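Endosialidase (Enterobacteria phage phi92, PDB 4HIZ) hydrolyses internal alpha-2,8 and alpha-2,9 linkages of sialic acid polymers, probably letting the phage cut through the polysialic acid capsule of its bacterial host. Local coordinates at residues His208-Lys211 with Val212-Val216; Ser234-Asn237 with Lys238-Thr242; Ala402-Asp406 with Tyr407-Phe411; Ile441-Ser444 with Ser445-Val448; Gly575-His578 with Asp579-Gln583. All coordinates share one frame; numbering follows the deposited sequence.

Interaction 1. Residues His208-Lys211 with Val212-Val216. With EDO (1,2-ethanediol), chain K.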
loop_
_atom_site.group_PDB
_atom_site.type_symbol
_atom_site.label_atom_id
_atom_site.label_comp_id
_atom_site.label_asym_id
_atom_site.label_seq_id
_atom_site.Cartn_x
_atom_site.Cartn_y
_atom_site.Cartn_z
ATOM N N HIS A 208 -39.466 1.669 1.293
ATOM C CA HIS A 208 -38.317 2.491 0.890
ATOM C C HIS A 208 -37.427 2.941 2.065
ATOM O O HIS A 208 -36.218 3.179 1.888
ATOM C CB HIS A 208 -38.800 3.689 0.051
ATOM C CG HIS A 208 -39.852 4.510 0.727
ATOM N ND1 HIS A 208 -39.555 5.411 1.732
ATOM C CD2 HIS A 208 -41.201 4.566 0.552
ATOM C CE1 HIS A 208 -40.678 5.987 2.145
ATOM N NE2 HIS A 208 -41.686 5.486 1.448
ATOM N N GLY A 209 -38.011 3.079 3.253
ATOM C CA GLY A 209 -37.253 3.475 4.428
ATOM C C GLY A 209 -36.757 4.903 4.397
ATOM O O GLY A 209 -35.929 5.280 5.212
ATOM N N LEU A 210 -37.250 5.712 3.463
ATOM C CA LEU A 210 -36.770 7.092 3.343
ATOM C C LEU A 210 -37.510 8.060 4.289
ATOM O O LEU A 210 -38.656 7.815 4.678
ATOM C CB LEU A 210 -36.917 7.594 1.896
ATOM C CG LEU A 210 -36.284 6.690 0.839
ATOM C CD1 LEU A 210 -36.741 7.076 -0.586
ATOM C CD2 LEU A 210 -34.785 6.788 0.956
ATOM N N LYS A 211 -36.834 9.150 4.624
ATOM C CA LYS A 211 -37.405 10.251 5.381
ATOM C C LYS A 211 -37.256 11.528 4.587
ATOM O O LYS A 211 -36.444 11.603 3.654
ATOM C CB LYS A 211 -36.698 10.395 6.730
ATOM C CG LYS A 211 -36.980 9.228 7.682
ATOM C CD LYS A 211 -36.145 9.323 8.947
ATOM C CE LYS A 211 -36.644 8.308 9.998
ATOM N NZ LYS A 211 -37.720 8.872 10.912
ATOM N N VAL A 212 -38.066 12.527 4.920
ATOM C CA VAL A 212 -37.922 13.827 4.290
ATOM C C VAL A 212 -36.476 14.338 4.394
ATOM O O VAL A 212 -35.851 14.293 5.483
ATOM C CB VAL A 212 -38.864 14.842 4.952
ATOM C CG1 VAL A 212 -38.601 16.239 4.408
ATOM C CG2 VAL A 212 -40.318 14.431 4.712
ATOM N N GLY A 213 -35.951 14.817 3.267
ATOM C CA GLY A 213 -34.598 15.334 3.218
ATOM C C GLY A 213 -33.596 14.296 2.753
ATOM O O GLY A 213 -32.450 14.659 2.409
ATOM N N ASP A 214 -33.988 13.021 2.735
ATOM C CA ASP A 214 -33.032 11.976 2.268
ATOM C C ASP A 214 -32.717 12.169 0.788
ATOM O O ASP A 214 -33.547 12.646 0.010
ATOM C CB ASP A 214 -33.548 10.562 2.567
ATOM C CG ASP A 214 -33.388 10.191 4.026
ATOM O OD1 ASP A 214 -32.645 10.906 4.748
ATOM O OD2 ASP A 214 -33.981 9.171 4.460
ATOM N N ALA A 215 -31.494 11.808 0.417
ATOM C CA ALA A 215 -30.956 12.047 -0.922
ATOM C C ALA A 215 -31.094 10.800 -1.768
ATOM O O ALA A 215 -30.737 9.701 -1.310
ATOM C CB ALA A 215 -29.470 12.403 -0.785
ATOM N N VAL A 216 -31.595 10.960 -2.998
ATOM C CA VAL A 216 -31.869 9.810 -3.873
ATOM C C VAL A 216 -31.433 10.117 -5.295
ATOM O O VAL A 216 -31.024 11.240 -5.586
ATOM C CB VAL A 216 -33.372 9.416 -3.844
ATOM C CG1 VAL A 216 -33.810 9.104 -2.406
ATOM C CG2 VAL A 216 -34.226 10.534 -4.451
HETATM C C1 EDO K . -41.290 3.840 6.301
HETATM O O1 EDO K . -42.338 2.878 6.492
HETATM C C2 EDO K . -41.051 4.093 4.818
HETATM O O2 EDO K . -40.755 2.884 4.086
#
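D214 reaches back over the turn to K211: its OD2 takes the K211 backbone N-H at 2.9 Å (N-H...O angle 159°), with the donor standing well above the carboxylate plane, 53° out of it. In the same turn, D214 N returns a bond to K211 O at 3.0 Å, which closes a type II beta turn from K211 to D214 with G213 at its positive-phi corner. The carboxylate leans toward the start of the turn because CG lies anti to the carbonyl carbon, chi1 -76°, and OD2 has a second partner in the guanidinium of R157, a salt bridge that would favour the charged form of this buried acid. The close packing is on the inner side, where L210 CD1 lies 4.0 Å from V216 CG1 and both side chains rest on F262 and V232. H208 is fixed just upstream: ND1 accepts L210 N at 2.9 Å, nearly in the ring plane, and a 1,2-ethanediol, probably from the crystallisation liquor, lies over one ring face with its O2 2.9 Å from its donor, G209 N. Outward, V212 at the turn's tip is exposed and points away from the preceding residues, while the K211 chain leads off to a salt bridge with E272 and a cation-pi contact with Y328. The turn delivers the chain from the loop after strand 200-204 into strand 215-219, which pairs in the antiparallel sheet with strand 230-237 on one side and 261-264 on the other.

Interaction 2. Residues Ser234-Asn237 with Lys238-Thr242. With EDO (1,2-ethanediol), chain K.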
loop_
_atom_site.group_PDB
_atom_site.type_symbol
_atom_site.label_atom_id
_atom_site.label_comp_id
_atom_site.label_asym_id
_atom_site.label_seq_id
_atom_site.Cartn_x
_atom_site.Cartn_y
_atom_site.Cartn_z
ATOM N N SER A 234 -41.681 14.488 0.712
ATOM C CA SER A 234 -42.654 14.047 1.731
ATOM C C SER A 234 -42.699 12.542 1.697
ATOM O O SER A 234 -42.269 11.925 0.699
ATOM C CB SER A 234 -44.072 14.596 1.453
ATOM O OG SER A 234 -44.685 13.910 0.376
ATOM N N VAL A 235 -43.189 11.956 2.791
ATOM C CA VAL A 235 -43.435 10.528 2.856
ATOM C C VAL A 235 -44.922 10.317 3.088
ATOM O O VAL A 235 -45.507 10.845 4.037
ATOM C CB VAL A 235 -42.608 9.851 3.967
ATOM C CG1 VAL A 235 -42.926 8.358 4.033
ATOM C CG2 VAL A 235 -41.117 10.064 3.674
ATOM N N ILE A 236 -45.526 9.546 2.199
ATOM C CA ILE A 236 -46.960 9.320 2.268
ATOM C C ILE A 236 -47.302 8.063 3.053
ATOM O O ILE A 236 -48.226 8.079 3.879
ATOM C CB ILE A 236 -47.524 9.261 0.868
ATOM C CG1 ILE A 236 -47.362 10.632 0.211
ATOM C CG2 ILE A 236 -49.009 8.872 0.885
ATOM C CD1 ILE A 236 -47.743 10.630 -1.264
ATOM N N ASN A 237 -46.559 6.980 2.819
ATOM C CA ASN A 237 -46.784 5.759 3.586
ATOM C C ASN A 237 -45.554 4.869 3.441
ATOM O O ASN A 237 -44.553 5.320 2.851
ATOM C CB ASN A 237 -48.140 5.083 3.209
ATOM C CG ASN A 237 -48.205 4.635 1.752
ATOM O OD1 ASN A 237 -47.202 4.249 1.144
ATOM N ND2 ASN A 237 -49.405 4.680 1.186
ATOM N N LYS A 238 -45.610 3.641 3.965
ATOM C CA LYS A 238 -44.436 2.744 3.906
ATOM C C LYS A 238 -43.928 2.527 2.492
ATOM O O LYS A 238 -42.754 2.202 2.323
ATOM C CB LYS A 238 -44.738 1.373 4.508
ATOM C CG LYS A 238 -45.179 1.387 5.962
ATOM C CD LYS A 238 -45.572 -0.012 6.436
ATOM C CE LYS A 238 -45.994 -0.011 7.914
ATOM N NZ LYS A 238 -46.461 -1.358 8.364
ATOM N N ASP A 239 -44.809 2.668 1.489
ATOM C CA ASP A 239 -44.429 2.331 0.119
ATOM C C ASP A 239 -44.437 3.505 -0.844
ATOM O O ASP A 239 -44.287 3.295 -2.058
ATOM C CB ASP A 239 -45.344 1.246 -0.476
ATOM C CG ASP A 239 -45.373 -0.022 0.343
ATOM O OD1 ASP A 239 -44.330 -0.441 0.868
ATOM O OD2 ASP A 239 -46.467 -0.608 0.461
ATOM N N THR A 240 -44.601 4.718 -0.344
ATOM C CA THR A 240 -44.825 5.868 -1.222
ATOM C C THR A 240 -44.184 7.139 -0.669
ATOM O O THR A 240 -44.329 7.466 0.532
ATOM C CB THR A 240 -46.349 6.156 -1.312
ATOM O OG1 THR A 240 -47.058 4.918 -1.435
ATOM C CG2 THR A 240 -46.656 7.054 -2.503
ATOM N N PHE A 241 -43.511 7.882 -1.539
ATOM C CA PHE A 241 -42.977 9.178 -1.138
ATOM C C PHE A 241 -43.112 10.153 -2.280
ATOM O O PHE A 241 -43.549 9.778 -3.361
ATOM C CB PHE A 241 -41.503 9.071 -0.659
ATOM C CG PHE A 241 -40.519 8.628 -1.732
ATOM C CD1 PHE A 241 -40.363 7.275 -2.029
ATOM C CD2 PHE A 241 -39.754 9.565 -2.432
ATOM C CE1 PHE A 241 -39.448 6.844 -3.011
ATOM C CE2 PHE A 241 -38.822 9.152 -3.425
ATOM C CZ PHE A 241 -38.677 7.800 -3.722
ATOM N N THR A 242 -42.724 11.400 -2.060
ATOM C CA THR A 242 -42.736 12.348 -3.175
ATOM C C THR A 242 -41.391 13.060 -3.314
ATOM O O THR A 242 -40.582 13.114 -2.374
ATOM C CB THR A 242 -43.815 13.449 -3.006
ATOM O OG1 THR A 242 -43.458 14.302 -1.901
ATOM C CG2 THR A 242 -45.244 12.825 -2.830
HETATM C C1 EDO K . -41.290 3.840 6.301
HETATM O O1 EDO K . -42.338 2.878 6.492
HETATM C C2 EDO K . -41.051 4.093 4.818
HETATM O O2 EDO K . -40.755 2.884 4.086
#
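N237 OD1 gathers two donors from the turn that follows it: D239 N at 2.9 Å and the hydroxyl T240 OG1 at 2.7 Å, which arrive from opposite faces of the amide plane. The side chain can bend over the turn because CG sits between the backbone N and the carbonyl carbon, chi1 62°. At the far end of the pair, S234 OG and T242 OG1 share a short hydrogen bond of 2.6 Å, and the apolar branch of T242 continues the same face: its CG2 lies 3.7 Å from I236 CD1, the two side chains crossing at about a right angle. I236 CD1 also touches T240 CG2. Behind these side chains stands the backbone. T240 O accepts both I236 N, at 2.9 Å, and N237 N, at 3.2 Å, from the same face of its carbonyl, while T242 N bonds S234 O at 2.8 Å. Further out, D239 forms a salt bridge with K207, K238 NZ bonds N302, and the F241 ring, on the other face of the sheet with V235, meets H208 edge-to-face. A 1,2-ethanediol donates through O2 to K238 O. Two residues, I236 and N237, set against the single T240 make a classic beta bulge, followed at once by a type I turn from N237 to T240: a bulged antiparallel beta hairpin formed by strands 230-237 and 240-244.

Interaction 3. Residues Ala402-Asp406 with Tyr407-Phe411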
loop_
_atom_site.group_PDB
_atom_site.type_symbol
_atom_site.label_atom_id
_atom_site.label_comp_id
_atom_site.label_asym_id
_atom_site.label_seq_id
_atom_site.Cartn_x
_atom_site.Cartn_y
_atom_site.Cartn_z
ATOM N N ALA A 402 -24.922 -16.430 16.537
ATOM C CA ALA A 402 -26.045 -16.470 15.592
ATOM C C ALA A 402 -26.783 -17.795 15.733
ATOM O O ALA A 402 -26.201 -18.778 16.211
ATOM C CB ALA A 402 -25.489 -16.356 14.136
ATOM N N LYS A 403 -28.051 -17.836 15.304
ATOM C CA LYS A 403 -28.818 -19.086 15.297
ATOM C C LYS A 403 -28.791 -19.656 13.885
ATOM O O LYS A 403 -29.107 -18.950 12.912
ATOM C CB LYS A 403 -30.282 -18.850 15.718
ATOM C CG LYS A 403 -31.065 -20.142 15.818
ATOM C CD LYS A 403 -32.423 -19.864 16.517
ATOM C CE LYS A 403 -33.204 -21.142 16.722
ATOM N NZ LYS A 403 -33.736 -21.616 15.392
ATOM N N VAL A 404 -28.379 -20.916 13.762
ATOM C CA VAL A 404 -28.374 -21.584 12.459
ATOM C C VAL A 404 -29.103 -22.899 12.688
ATOM O O VAL A 404 -28.635 -23.757 13.425
ATOM C CB VAL A 404 -26.940 -21.855 11.961
ATOM C CG1 VAL A 404 -26.967 -22.551 10.597
ATOM C CG2 VAL A 404 -26.137 -20.554 11.861
ATOM N N GLY A 405 -30.273 -23.043 12.085
ATOM C CA GLY A 405 -31.114 -24.186 12.381
ATOM C C GLY A 405 -31.431 -24.226 13.863
ATOM O O GLY A 405 -31.790 -23.207 14.466
ATOM N N ASP A 406 -31.261 -25.401 14.459
ATOM C CA ASP A 406 -31.644 -25.617 15.842
ATOM C C ASP A 406 -30.638 -25.054 16.846
ATOM O O ASP A 406 -30.887 -25.100 18.053
ATOM C CB ASP A 406 -31.792 -27.115 16.114
ATOM C CG ASP A 406 -33.034 -27.733 15.461
ATOM O OD1 ASP A 406 -33.972 -27.001 15.059
ATOM O OD2 ASP A 406 -33.080 -28.981 15.381
ATOM N N TYR A 407 -29.510 -24.545 16.359
ATOM C CA TYR A 407 -28.389 -24.231 17.241
ATOM C C TYR A 407 -28.015 -22.772 17.301
ATOM O O TYR A 407 -28.075 -22.055 16.305
ATOM C CB TYR A 407 -27.132 -24.982 16.751
ATOM C CG TYR A 407 -27.293 -26.466 16.839
ATOM C CD1 TYR A 407 -26.959 -27.156 18.005
ATOM C CD2 TYR A 407 -27.764 -27.195 15.746
ATOM C CE1 TYR A 407 -27.092 -28.542 18.081
ATOM C CE2 TYR A 407 -27.904 -28.572 15.810
ATOM C CZ TYR A 407 -27.584 -29.236 16.979
ATOM O OH TYR A 407 -27.738 -30.605 17.016
ATOM N N LEU A 408 -27.563 -22.347 18.471
ATOM C CA LEU A 408 -26.836 -21.092 18.580
ATOM C C LEU A 408 -25.362 -21.425 18.495
ATOM O O LEU A 408 -24.873 -22.302 19.230
ATOM C CB LEU A 408 -27.087 -20.433 19.952
ATOM C CG LEU A 408 -28.551 -20.035 20.237
ATOM C CD1 LEU A 408 -28.600 -19.203 21.509
ATOM C CD2 LEU A 408 -29.134 -19.242 19.081
ATOM N N TYR A 409 -24.654 -20.722 17.617
ATOM C CA TYR A 409 -23.177 -20.785 17.559
ATOM C C TYR A 409 -22.678 -19.574 18.333
ATOM O O TYR A 409 -22.902 -18.424 17.909
ATOM C CB TYR A 409 -22.685 -20.704 16.116
ATOM C CG TYR A 409 -22.857 -21.949 15.303
ATOM C CD1 TYR A 409 -24.089 -22.299 14.782
ATOM C CD2 TYR A 409 -21.767 -22.747 14.995
ATOM C CE1 TYR A 409 -24.221 -23.429 14.001
ATOM C CE2 TYR A 409 -21.902 -23.861 14.224
ATOM C CZ TYR A 409 -23.128 -24.197 13.723
ATOM O OH TYR A 409 -23.270 -25.322 12.939
ATOM N N ILE A 410 -22.038 -19.834 19.484
ATOM C CA ILE A 410 -21.665 -18.795 20.444
ATOM C C ILE A 410 -20.140 -18.737 20.576
ATOM O O ILE A 410 -19.526 -19.781 20.755
ATOM C CB ILE A 410 -22.283 -19.088 21.837
ATOM C CG1 ILE A 410 -23.809 -19.192 21.693
ATOM C CG2 ILE A 410 -21.901 -17.979 22.821
ATOM C CD1 ILE A 410 -24.515 -19.649 22.982
ATOM N N PHE A 411 -19.576 -17.530 20.514
ATOM C CA PHE A 411 -18.120 -17.335 20.466
ATOM C C PHE A 411 -17.680 -16.446 21.617
ATOM O O PHE A 411 -18.388 -15.520 22.015
ATOM C CB PHE A 411 -17.718 -16.640 19.153
ATOM C CG PHE A 411 -17.956 -17.471 17.921
ATOM C CD1 PHE A 411 -19.249 -17.588 17.377
ATOM C CD2 PHE A 411 -16.928 -18.172 17.344
ATOM C CE1 PHE A 411 -19.474 -18.353 16.248
ATOM C CE2 PHE A 411 -17.141 -18.944 16.175
ATOM C CZ PHE A 411 -18.401 -19.037 15.622
#
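The Y409 ring lies beside V404, where ring atom CE1 comes to 3.7 Å from V404 CB; A402 O lies at the ring's edge, near its plane. Y407, on the same face of the sheet, has V404 O near its ring plane at the edge, while its CD2 lies 4.0 Å from D406 CB. Outside the hairpin K440 serves both tyrosines, bonding Y409 OH and making a cation-pi contact with Y407. On the opposite face L408 CD2 packs 3.6 Å from K403 CB. The K403 chain runs out with CG anti to the backbone N, chi1 -176°, and bends at its last torsion, so that NZ donates to G405 O at 2.7 Å and ties the side chain to its own turn. The backbone is paired from both ends: Y409 N meets A402 O at 2.9 Å and V404 N meets Y407 O at 2.8 Å, each nearly along the C=O axis. The return bond from Y407 N to V404 O, 3.2 Å, comes from above the carbonyl plane. It closes a type II' turn with G405 at its positive-phi first corner, the two-residue loop of a tight antiparallel beta hairpin in a sheet of the catalytic beta-propeller domain.

Interaction 4. Residues Ile441-Ser444 with Ser445-Val448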
loop_
_atom_site.group_PDB
_atom_site.type_symbol
_atom_site.label_atom_id
_atom_site.label_comp_id
_atom_site.label_asym_id
_atom_site.label_seq_id
_atom_site.Cartn_x
_atom_site.Cartn_y
_atom_site.Cartn_z
ATOM N N ILE A 441 -25.048 -24.662 20.892
ATOM C CA ILE A 441 -26.105 -25.022 21.850
ATOM C C ILE A 441 -27.417 -25.252 21.111
ATOM O O ILE A 441 -27.857 -24.379 20.379
ATOM C CB ILE A 441 -26.330 -23.898 22.904
ATOM C CG1 ILE A 441 -25.029 -23.532 23.630
ATOM C CG2 ILE A 441 -27.439 -24.303 23.923
ATOM C CD1 ILE A 441 -24.357 -24.679 24.195
ATOM N N ASN A 442 -28.018 -26.430 21.287
ATOM C CA ASN A 442 -29.327 -26.713 20.716
ATOM C C ASN A 442 -30.381 -25.963 21.527
ATOM O O ASN A 442 -30.611 -26.278 22.714
ATOM C CB ASN A 442 -29.616 -28.215 20.763
ATOM C CG ASN A 442 -30.857 -28.588 19.967
ATOM O OD1 ASN A 442 -31.844 -27.833 19.939
ATOM N ND2 ASN A 442 -30.804 -29.739 19.282
ATOM N N VAL A 443 -31.011 -24.961 20.912
ATOM C CA VAL A 443 -32.069 -24.221 21.611
ATOM C C VAL A 443 -33.453 -24.612 21.103
ATOM O O VAL A 443 -34.444 -24.106 21.628
ATOM C CB VAL A 443 -31.854 -22.691 21.555
ATOM C CG1 VAL A 443 -30.528 -22.297 22.288
ATOM C CG2 VAL A 443 -31.834 -22.209 20.102
ATOM N N SER A 444 -33.550 -25.494 20.102
ATOM C CA SER A 444 -34.867 -26.010 19.703
ATOM C C SER A 444 -35.404 -26.898 20.820
ATOM O O SER A 444 -36.627 -26.944 21.083
ATOM C CB SER A 444 -34.798 -26.798 18.393
ATOM O OG SER A 444 -34.285 -28.099 18.610
ATOM N N SER A 445 -34.481 -27.607 21.461
ATOM C CA SER A 445 -34.741 -28.353 22.682
ATOM C C SER A 445 -33.948 -27.659 23.770
ATOM O O SER A 445 -32.825 -28.058 24.052
ATOM C CB SER A 445 -34.241 -29.795 22.558
ATOM O OG SER A 445 -34.890 -30.507 21.521
ATOM N N TRP A 446 -34.526 -26.620 24.358
ATOM C CA TRP A 446 -33.830 -25.800 25.336
ATOM C C TRP A 446 -33.296 -26.655 26.474
ATOM O O TRP A 446 -34.068 -27.372 27.120
ATOM C CB TRP A 446 -34.829 -24.777 25.891
ATOM C CG TRP A 446 -34.243 -23.707 26.801
ATOM C CD1 TRP A 446 -34.383 -23.632 28.151
ATOM C CD2 TRP A 446 -33.463 -22.551 26.409
ATOM N NE1 TRP A 446 -33.746 -22.508 28.631
ATOM C CE2 TRP A 446 -33.187 -21.821 27.586
ATOM C CE3 TRP A 446 -33.000 -22.057 25.176
ATOM C CZ2 TRP A 446 -32.438 -20.637 27.581
ATOM C CZ3 TRP A 446 -32.279 -20.880 25.161
ATOM C CH2 TRP A 446 -31.989 -20.183 26.369
ATOM N N PRO A 447 -31.984 -26.568 26.745
ATOM C CA PRO A 447 -31.403 -27.467 27.740
ATOM C C PRO A 447 -31.936 -27.283 29.150
ATOM O O PRO A 447 -32.373 -26.193 29.543
ATOM C CB PRO A 447 -29.933 -27.042 27.774
ATOM C CG PRO A 447 -29.677 -26.383 26.472
ATOM C CD PRO A 447 -30.966 -25.745 26.063
ATOM N N VAL A 448 -31.827 -28.353 29.933
ATOM C CA VAL A 448 -32.136 -28.271 31.349
ATOM C C VAL A 448 -30.996 -27.565 32.060
ATOM O O VAL A 448 -31.215 -26.832 33.014
ATOM C CB VAL A 448 -32.375 -29.663 31.949
ATOM C CG1 VAL A 448 -32.463 -29.589 33.455
ATOM C CG2 VAL A 448 -33.657 -30.251 31.375
HETATM O O HOH W 1 -37.245 -26.160 23.946
#
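N442 meets S445 across a bend, through a single oxygen. From CB its chain runs with CG anti to the backbone N, chi1 -170°, which carries the amide toward S444 and S445. CG itself stands 4.0 Å from S445 N, and beyond it OD1 accepts that N-H at 3.1 Å. The bond is fairly straight (N-H...O angle 168°), but its donor lies above the amide plane, 44° out of it. S444 is modelled in two conformers; in one of them OG donates to OD1 at 2.8 Å, in the carbonyl plane, so this bond is tentative. S444 N adds a weak bond. OD1 thus faces the N-H groups of the bend. A water spans the outer side of that bend, donating to S444 O and accepting from W446 N.

On the other side the contact is mostly apolar. V443 CG1 lies 3.7 Å from W446 CZ3, the two side chains crossing at a slant, and P447 CD stands 3.8 Å above the indole plane, offset toward its rim. The same CD comes to 3.4 Å from N442 O, while P447 CG touches I441 CG2 at 4.0 Å. The bend leaves the end of strand 435-442, which pairs with strand 407-413; W446 covers L375 and M377 of strand 374-378 and, together with P447, L388 of strand 386-389.

Interaction 5. Residues Gly575-His578 with Asp579-Gln583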
loop_
_atom_site.group_PDB
_atom_site.type_symbol
_atom_site.label_atom_id
_atom_site.label_comp_id
_atom_site.label_asym_id
_atom_site.label_seq_id
_atom_site.Cartn_x
_atom_site.Cartn_y
_atom_site.Cartn_z
ATOM N N GLY A 575 -1.850 21.759 -12.191
ATOM C CA GLY A 575 -3.147 22.002 -12.820
ATOM C C GLY A 575 -3.451 21.069 -14.000
ATOM O O GLY A 575 -4.278 21.391 -14.866
ATOM N N LEU A 576 -2.839 19.886 -14.014
ATOM C CA LEU A 576 -2.983 18.969 -15.136
ATOM C C LEU A 576 -3.770 17.740 -14.669
ATOM O O LEU A 576 -3.295 16.959 -13.834
ATOM C CB LEU A 576 -1.584 18.566 -15.632
ATOM C CG LEU A 576 -1.592 17.614 -16.842
ATOM C CD1 LEU A 576 -2.416 18.176 -17.997
ATOM C CD2 LEU A 576 -0.176 17.342 -17.305
ATOM N N GLU A 577 -4.985 17.578 -15.181
ATOM C CA GLU A 577 -5.812 16.497 -14.679
ATOM C C GLU A 577 -5.685 15.213 -15.480
ATOM O O GLU A 577 -4.992 15.171 -16.506
ATOM C CB GLU A 577 -7.268 16.938 -14.563
ATOM C CG GLU A 577 -7.935 17.238 -15.869
ATOM C CD GLU A 577 -9.374 17.752 -15.628
ATOM O OE1 GLU A 577 -9.557 18.991 -15.479
ATOM O OE2 GLU A 577 -10.311 16.917 -15.551
ATOM N N HIS A 578 -6.349 14.161 -14.994
ATOM C CA HIS A 578 -6.293 12.828 -15.628
ATOM C C HIS A 578 -6.503 12.844 -17.145
ATOM O O HIS A 578 -5.741 12.211 -17.895
ATOM C CB HIS A 578 -7.329 11.891 -14.965
ATOM C CG HIS A 578 -7.328 10.496 -15.508
ATOM N ND1 HIS A 578 -6.538 9.487 -14.984
ATOM C CD2 HIS A 578 -8.041 9.935 -16.521
ATOM C CE1 HIS A 578 -6.773 8.365 -15.643
ATOM N NE2 HIS A 578 -7.662 8.612 -16.599
ATOM N N ASP A 579 -7.522 13.565 -17.608
ATOM C CA ASP A 579 -7.816 13.541 -19.045
ATOM C C ASP A 579 -6.931 14.482 -19.903
ATOM O O ASP A 579 -7.134 14.620 -21.108
ATOM C CB ASP A 579 -9.314 13.754 -19.292
ATOM C CG ASP A 579 -9.749 15.191 -19.108
ATOM O OD1 ASP A 579 -8.906 16.080 -18.829
ATOM O OD2 ASP A 579 -10.968 15.433 -19.278
ATOM N N GLY A 580 -5.971 15.146 -19.275
ATOM C CA GLY A 580 -5.032 15.990 -19.987
ATOM C C GLY A 580 -5.415 17.459 -20.016
ATOM O O GLY A 580 -4.668 18.285 -20.571
ATOM N N THR A 581 -6.573 17.802 -19.440
ATOM C CA THR A 581 -6.986 19.208 -19.396
ATOM C C THR A 581 -6.025 19.980 -18.503
ATOM O O THR A 581 -5.760 19.579 -17.364
ATOM C CB THR A 581 -8.426 19.360 -18.871
ATOM O OG1 THR A 581 -9.308 18.683 -19.784
ATOM C CG2 THR A 581 -8.818 20.854 -18.834
ATOM N N GLN A 582 -5.494 21.071 -19.041
ATOM C CA GLN A 582 -4.551 21.921 -18.311
ATOM C C GLN A 582 -5.242 23.216 -17.870
ATOM O O GLN A 582 -5.734 24.000 -18.709
ATOM C CB GLN A 582 -3.348 22.245 -19.230
ATOM C CG GLN A 582 -2.413 23.312 -18.675
ATOM C CD GLN A 582 -1.710 22.819 -17.399
ATOM O OE1 GLN A 582 -1.080 21.768 -17.418
ATOM N NE2 GLN A 582 -1.874 23.536 -16.282
ATOM N N GLN A 583 -5.270 23.448 -16.566
ATOM C CA GLN A 583 -5.833 24.679 -16.035
ATOM C C GLN A 583 -5.000 25.893 -16.401
ATOM O O GLN A 583 -3.768 25.830 -16.374
ATOM C CB GLN A 583 -5.903 24.626 -14.492
ATOM C CG GLN A 583 -6.977 23.663 -13.959
ATOM C CD GLN A 583 -8.399 23.985 -14.502
ATOM O OE1 GLN A 583 -8.947 25.077 -14.270
ATOM N NE2 GLN A 583 -8.994 23.026 -15.221
HETATM O O HOH W 2 -9.748 14.420 -15.900
HETATM O O HOH W 3 -7.650 20.672 -15.358
HETATM O O HOH W 4 -12.073 17.453 -17.727
#
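G575-H578 and D579-Q583 run in nearly opposite directions, 171° apart end to end, joined by a type I turn from E577 to G580. Q583 N bonds G575 O at 2.8 Å almost in line (N-H...O angle 175°), E577 N bonds T581 O at 3.1 Å, and G580 N closes the turn onto E577 O. G580, the last residue of the turn, takes positive phi, where a side chain would crowd the preceding carbonyl oxygen; G575 also takes positive phi, at a place with little room for a side chain beside Q582 and Q583. D579 OD1 accepts T581 N at 3.0 Å, making an Asx turn, and also T581 OG1 at 2.8 Å, both from the same face of the carboxylate. The result is a small hairpin-like loop, bridged once between L576 and Q582, linking strands 570-573 and 585-590 in the C-terminal part of the protein. E577 and D579 lie side by side with their carboxylate planes only 18° apart and E577 OE2 3.7 Å from D579 OD1. This closeness of two acids, which would tend to raise the affinity for a proton, is probably eased by two waters: one donates to E577 OE2 and D579 OD2, and another donates to OE2 while accepting the N-H of D579. The E577 chain, extended beyond CG, also runs alongside T581, with OE1 3.6 Å from T581 CB. L576 CD1 reaches G580 O, and Q582 NE2 donates to both Q583 O and T574 O. H578, pointing away from the turn, bonds N111 of the second subunit through NE2, and Q582 O accepts from K604 of the third subunit.

How the interactions relate
Along the chain the five contacts follow one another without overlap. Interactions 1 and 2 touch, centres 9 Å apart, at the start of strand 215-219 and in the hairpin 230-237/240-244 of one antiparallel sheet; H208 NE2 probably bonds N237 O, and one ethanediol bridges G209 and K238. Interactions 3 and 4, 11 Å between centres, adjoin on strands 407-413 and 435-442 of another sheet, with probable bonds L408 N to I441 O and V443 N to D406 O. The two pairs, about 35 to 43 Å apart between centres, shape hairpins and turns of the catalytic beta-propeller part. Interaction 5, about 37 to 66 Å from the others between centres, lies in the C-terminal part at a subunit interface.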